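Local structure of ricin B-related lectin (Polyporus squamosus, 5MUA) at residues 56-62 / 95-99; 106-110 / 142-146. The protein probably binds galactose-type sugars through a ricin B-like beta-trefoil lectin domain joined to a calcium-binding, papain-like protease domain. All coordinates share one frame; numbering follows the deposited sequence.

Contact 1. Residues 56-62 / 95-99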
# COMPACT_ATOMS: atom_id res chain seq x y z
N GLU B 56 13.55 -31.17 15.26
CA GLU B 56 13.70 -32.62 15.52
C GLU B 56 13.15 -33.31 14.31
O GLU B 56 12.15 -32.86 13.74
CB GLU B 56 12.92 -33.07 16.76
CG GLU B 56 12.94 -32.05 17.91
CD GLU B 56 11.99 -32.45 19.04
OE1 GLU B 56 11.34 -31.53 19.64
OE2 GLU B 56 11.93 -33.69 19.30
N ALA B 57 13.77 -34.40 13.93
CA ALA B 57 13.47 -35.11 12.70
C ALA B 57 11.94 -35.28 12.50
O ALA B 57 11.24 -35.80 13.37
CB ALA B 57 14.14 -36.49 12.71
N ASP B 58 11.43 -34.81 11.37
CA ASP B 58 10.04 -34.98 11.01
C ASP B 58 9.01 -34.48 12.05
O ASP B 58 7.86 -34.92 12.04
CB ASP B 58 9.79 -36.44 10.64
CG ASP B 58 10.76 -36.93 9.62
OD1 ASP B 58 10.71 -36.43 8.47
OD2 ASP B 58 11.57 -37.82 9.95
N THR B 59 9.39 -33.52 12.89
CA THR B 59 8.53 -33.07 13.95
C THR B 59 8.16 -31.61 13.76
O THR B 59 9.01 -30.80 13.39
CB THR B 59 9.23 -33.29 15.31
OG1 THR B 59 9.61 -34.68 15.37
CG2 THR B 59 8.31 -32.98 16.43
N TYR B 60 6.88 -31.29 14.00
CA TYR B 60 6.30 -30.00 13.61
C TYR B 60 5.25 -29.58 14.60
O TYR B 60 4.56 -30.44 15.20
CB TYR B 60 5.60 -30.11 12.24
CG TYR B 60 6.52 -30.54 11.13
CD1 TYR B 60 7.26 -29.60 10.39
CD2 TYR B 60 6.65 -31.90 10.77
CE1 TYR B 60 8.15 -30.01 9.35
CE2 TYR B 60 7.50 -32.31 9.78
CZ TYR B 60 8.25 -31.38 9.06
OH TYR B 60 9.08 -31.84 8.08
N THR B 61 5.08 -28.25 14.74
CA THR B 61 3.83 -27.74 15.28
C THR B 61 2.89 -27.58 14.08
O THR B 61 3.34 -27.39 12.96
CB THR B 61 4.00 -26.39 15.96
OG1 THR B 61 4.79 -25.49 15.16
CG2 THR B 61 4.65 -26.57 17.28
N VAL B 62 1.60 -27.66 14.36
CA VAL B 62 0.55 -27.55 13.38
C VAL B 62 -0.38 -26.51 13.95
O VAL B 62 -1.13 -26.72 14.90
CB VAL B 62 -0.17 -28.92 13.14
CG1 VAL B 62 -1.33 -28.77 12.18
CG2 VAL B 62 0.83 -29.93 12.70
N GLN B 95 1.82 -30.76 21.69
CA GLN B 95 1.61 -29.88 20.49
C GLN B 95 2.64 -30.10 19.38
O GLN B 95 2.74 -29.30 18.44
CB GLN B 95 1.62 -28.38 20.91
CG GLN B 95 0.55 -28.11 21.96
CD GLN B 95 0.46 -26.67 22.36
OE1 GLN B 95 1.36 -25.86 22.01
NE2 GLN B 95 -0.67 -26.30 22.97
N LYS B 96 3.46 -31.14 19.50
CA LYS B 96 4.41 -31.50 18.50
C LYS B 96 3.95 -32.78 17.85
O LYS B 96 3.47 -33.71 18.53
CB LYS B 96 5.78 -31.73 19.12
CG LYS B 96 6.42 -30.42 19.63
CD LYS B 96 7.79 -30.71 20.25
CE LYS B 96 8.66 -29.48 20.42
NZ LYS B 96 8.14 -28.60 21.47
N TRP B 97 4.11 -32.78 16.54
CA TRP B 97 3.51 -33.80 15.65
C TRP B 97 4.53 -34.34 14.66
O TRP B 97 5.21 -33.57 13.99
CB TRP B 97 2.32 -33.18 14.92
CG TRP B 97 1.28 -32.69 15.85
CD1 TRP B 97 1.08 -31.42 16.28
CD2 TRP B 97 0.29 -33.48 16.53
NE1 TRP B 97 0.09 -31.38 17.17
CE2 TRP B 97 -0.45 -32.61 17.35
CE3 TRP B 97 -0.03 -34.83 16.54
CZ2 TRP B 97 -1.53 -33.04 18.15
CZ3 TRP B 97 -1.16 -35.28 17.30
CH2 TRP B 97 -1.86 -34.42 18.13
N ILE B 98 4.66 -35.67 14.62
CA ILE B 98 5.58 -36.37 13.76
C ILE B 98 4.74 -36.74 12.56
O ILE B 98 3.76 -37.50 12.68
CB ILE B 98 6.25 -37.61 14.43
CG1 ILE B 98 7.13 -37.14 15.63
CG2 ILE B 98 7.17 -38.27 13.42
CD1 ILE B 98 7.65 -38.26 16.55
N ILE B 99 5.14 -36.22 11.41
CA ILE B 99 4.39 -36.40 10.14
C ILE B 99 5.25 -37.23 9.23
O ILE B 99 6.30 -36.78 8.85
CB ILE B 99 4.05 -35.06 9.53
CG1 ILE B 99 3.09 -34.31 10.47
CG2 ILE B 99 3.36 -35.27 8.16
CD1 ILE B 99 2.90 -32.87 10.08
O HOH W 1 0.80 -27.98 17.21

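Contact 2. Residues 106-110 / 142-146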
# COMPACT_ATOMS: atom_id res chain seq x y z
N TRP B 106 0.25 -40.56 4.23
CA TRP B 106 0.72 -39.77 5.46
C TRP B 106 -0.02 -39.98 6.82
O TRP B 106 -1.22 -39.98 6.88
CB TRP B 106 0.71 -38.24 5.22
CG TRP B 106 1.55 -37.86 4.05
CD1 TRP B 106 1.15 -37.77 2.73
CD2 TRP B 106 2.94 -37.54 4.07
NE1 TRP B 106 2.24 -37.44 1.93
CE2 TRP B 106 3.35 -37.30 2.72
CE3 TRP B 106 3.87 -37.41 5.08
CZ2 TRP B 106 4.66 -36.97 2.37
CZ3 TRP B 106 5.23 -37.07 4.73
CH2 TRP B 106 5.59 -36.88 3.38
N LYS B 107 0.73 -39.99 7.90
CA LYS B 107 0.13 -40.03 9.23
C LYS B 107 0.65 -38.86 10.09
O LYS B 107 1.77 -38.35 9.82
CB LYS B 107 0.44 -41.37 9.92
CG LYS B 107 -0.21 -42.55 9.17
CD LYS B 107 -0.10 -43.89 9.88
CE LYS B 107 -1.05 -43.91 11.04
NZ LYS B 107 -1.20 -45.23 11.66
N ILE B 108 -0.12 -38.54 11.16
CA ILE B 108 0.19 -37.42 12.08
C ILE B 108 0.20 -38.01 13.51
O ILE B 108 -0.84 -38.29 14.09
CB ILE B 108 -0.84 -36.29 11.99
CG1 ILE B 108 -1.10 -35.91 10.52
CG2 ILE B 108 -0.39 -35.08 12.80
CD1 ILE B 108 -2.30 -35.00 10.36
N LYS B 109 1.40 -38.11 14.10
CA LYS B 109 1.54 -38.78 15.37
C LYS B 109 1.99 -37.81 16.42
O LYS B 109 2.93 -37.03 16.18
CB LYS B 109 2.60 -39.87 15.24
CG LYS B 109 2.79 -40.70 16.53
CD LYS B 109 3.79 -41.78 16.29
CE LYS B 109 5.14 -41.21 16.17
NZ LYS B 109 6.23 -42.22 16.28
N SER B 110 1.32 -37.85 17.57
CA SER B 110 1.72 -37.00 18.75
C SER B 110 3.09 -37.42 19.28
O SER B 110 3.32 -38.63 19.54
CB SER B 110 0.70 -37.10 19.84
OG SER B 110 1.24 -36.55 21.04
N GLN B 142 -6.63 -43.01 10.03
CA GLN B 142 -5.48 -42.24 10.45
C GLN B 142 -4.63 -41.72 9.29
O GLN B 142 -3.50 -41.21 9.51
CB GLN B 142 -4.61 -43.04 11.41
CG GLN B 142 -5.42 -43.63 12.54
CD GLN B 142 -4.64 -44.38 13.57
OE1 GLN B 142 -3.72 -45.12 13.27
NE2 GLN B 142 -5.08 -44.24 14.80
N ASN B 143 -5.16 -41.81 8.06
CA ASN B 143 -4.36 -41.43 6.91
C ASN B 143 -4.94 -40.10 6.43
O ASN B 143 -6.17 -39.92 6.34
CB ASN B 143 -4.50 -42.45 5.80
CG ASN B 143 -3.85 -43.77 6.14
OD1 ASN B 143 -3.12 -43.89 7.13
ND2 ASN B 143 -4.10 -44.77 5.29
N TRP B 144 -4.02 -39.23 6.06
CA TRP B 144 -4.37 -37.81 5.71
C TRP B 144 -3.55 -37.48 4.45
O TRP B 144 -2.45 -37.99 4.26
CB TRP B 144 -3.96 -36.87 6.87
CG TRP B 144 -4.67 -37.21 8.12
CD1 TRP B 144 -4.23 -38.06 9.07
CD2 TRP B 144 -5.97 -36.81 8.51
NE1 TRP B 144 -5.19 -38.22 10.05
CE2 TRP B 144 -6.27 -37.47 9.72
CE3 TRP B 144 -6.97 -36.00 7.94
CZ2 TRP B 144 -7.47 -37.31 10.37
CZ3 TRP B 144 -8.14 -35.84 8.58
CH2 TRP B 144 -8.41 -36.49 9.78
N THR B 145 -4.08 -36.57 3.65
CA THR B 145 -3.33 -35.96 2.57
C THR B 145 -3.07 -34.51 2.87
O THR B 145 -3.78 -33.94 3.63
CB THR B 145 -4.02 -36.12 1.22
OG1 THR B 145 -5.26 -35.46 1.21
CG2 THR B 145 -4.26 -37.60 0.93
N PHE B 146 -1.97 -34.01 2.36
CA PHE B 146 -1.58 -32.60 2.56
C PHE B 146 -1.50 -31.91 1.20
O PHE B 146 -0.80 -32.41 0.32
CB PHE B 146 -0.20 -32.60 3.18
CG PHE B 146 -0.22 -32.97 4.61
CD1 PHE B 146 -0.20 -34.32 4.98
CD2 PHE B 146 -0.26 -32.02 5.59
CE1 PHE B 146 -0.15 -34.65 6.32
CE2 PHE B 146 -0.23 -32.37 6.93
CZ PHE B 146 -0.22 -33.69 7.30
O HOH W 2 -1.59 -40.56 2.67
O HOH W 3 -2.56 -39.94 11.67

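Contact 1. Residues 56-62 / 95-99
Strands 59-62 and 97-99 pair antiparallel in the beta-trefoil lectin domain, their short axes crossing at 116° with a closest approach of 4.7 Å. The hydrogen-bonded pair is Tyr-60 with Trp-97, where Tyr-60 N donates to Trp-97 O and Trp-97 N returns to Tyr-60 O at 2.7 Å; both bonds are bent, the second closing 143° at its hydrogen. Two residues before Tyr-60, the type II turn from Glu-56 to Thr-59 presents Asp-58 O to Ile-99 N at 3.1 Å, nearly in line with the carbonyl bond, and the CA-H of Ile-98 leans on the same oxygen. Thr-59 is the last residue of the turn: its OG1, held beside the backbone N (chi1 -55°), donates to Ala-57 O from above the carbonyl plane. Its methyl CG2 meets CB of Lys-96, whose chain then runs out to cross the Glu-56 side chain at about a right angle. There the contact is through carbon, Lys-96 CE to Glu-56 OE1 at 3.5 Å, the charged atoms of the two not touching, while OE2 is salt-bridged to Lys-111. On the face of Tyr-60 and Trp-97 the packing is apolar. Ile-99 puts its CD1 methyl 3.9 Å from Tyr-60 CD2, crossing the phenol side chain at about a right angle, and Phe-3 meets the Tyr-60 ring edge to face. Trp-97 is held by NE1 to Met-71 O, and its CD1 corner receives CG2 of Val-62 at 3.9 Å. Gln-95, just ahead of the strand, bonds through NE2 to OD2 of the galactose-binding Asp-72, its side chain about 4 Å from the bound sugar. Beyond Thr-61, water 1 bridges the backbones in the plane of the Trp-97 indole, accepting from Val-62 N and donating to Gln-95 O at 2.6 Å.

Contact 2. Residues 106-110 / 142-146
Segments 106-110 and 142-146 cross steeply in the beta-trefoil, the touching parts running 110° apart, and one direct backbone bond joins them: Trp-144 N donates to Trp-106 O at 3.0 Å, in the carbonyl plane. Toward Ile-108 the link is through water 3, which accepts from Ile-108 N and donates to Gln-142 O, lying at the edge of the Trp-144 indole and in its plane. Four side chains make the apolar part. Ile-108 sends its CD1 methyl over the face of Trp-144, 4.1 Å from the centroid of the five-membered ring and not far off its normal, a CH-pi contact; the extended second torsion carries the methyl that far, and the same carbon rests 3.9 Å from Phe-146 CZ. Phe-146 in turn directs its edge at the face of Trp-106 in an offset edge-to-face pair, planes at 79°, with its CE1 against Trp-106 CB. On the polar side Lys-107 bends at chi3 (74°), which brings NZ round to Gln-142 OE1 at 3.0 Å, tilted out of the amide plane, while its CG passes Asn-143 OD1. The Gln-142 amide is gripped at both ends: OE1 also accepts from Ile-136 N, and NE2 donates to Gln-134 O and Thr-118 OG1, which should fix its rotation. Trp-144 NE1 is likewise bound to Val-117 O. Around the crossing, strand 97-100 pairs with strand 107-110, strand 7-13 runs antiparallel to the strand that begins at Trp-144, strand 116-120 lies against Ile-108 and Trp-144, and Phe-3 meets the rings of both Trp-106 and Phe-146.

Overall arrangement
Both contacts belong to the beta-trefoil lectin domain, their centres 11 Å apart, and they come in series along the chain: contact 1 closes with 95-99 before contact 2 opens at 106. The two are joined through neighbouring strands, 97-100 and 107-110, where Ile-98 N lies 2.7 Å from Lys-109 O in a probable hydrogen bond and the indole of Trp-97 packs on Ile-108 CG2 and the backbone at Ser-110. Pairing therefore passes from strand 59-64 through 97-100 to 107-110, which then crosses the start of strand 144-152. Contact 1 lies nearer the sugar: the Gln-95 side chain is about 4 Å from the bound galactose, whereas that of Ile-108 in contact 2 is about 11 Å from the Asp-72 side chain.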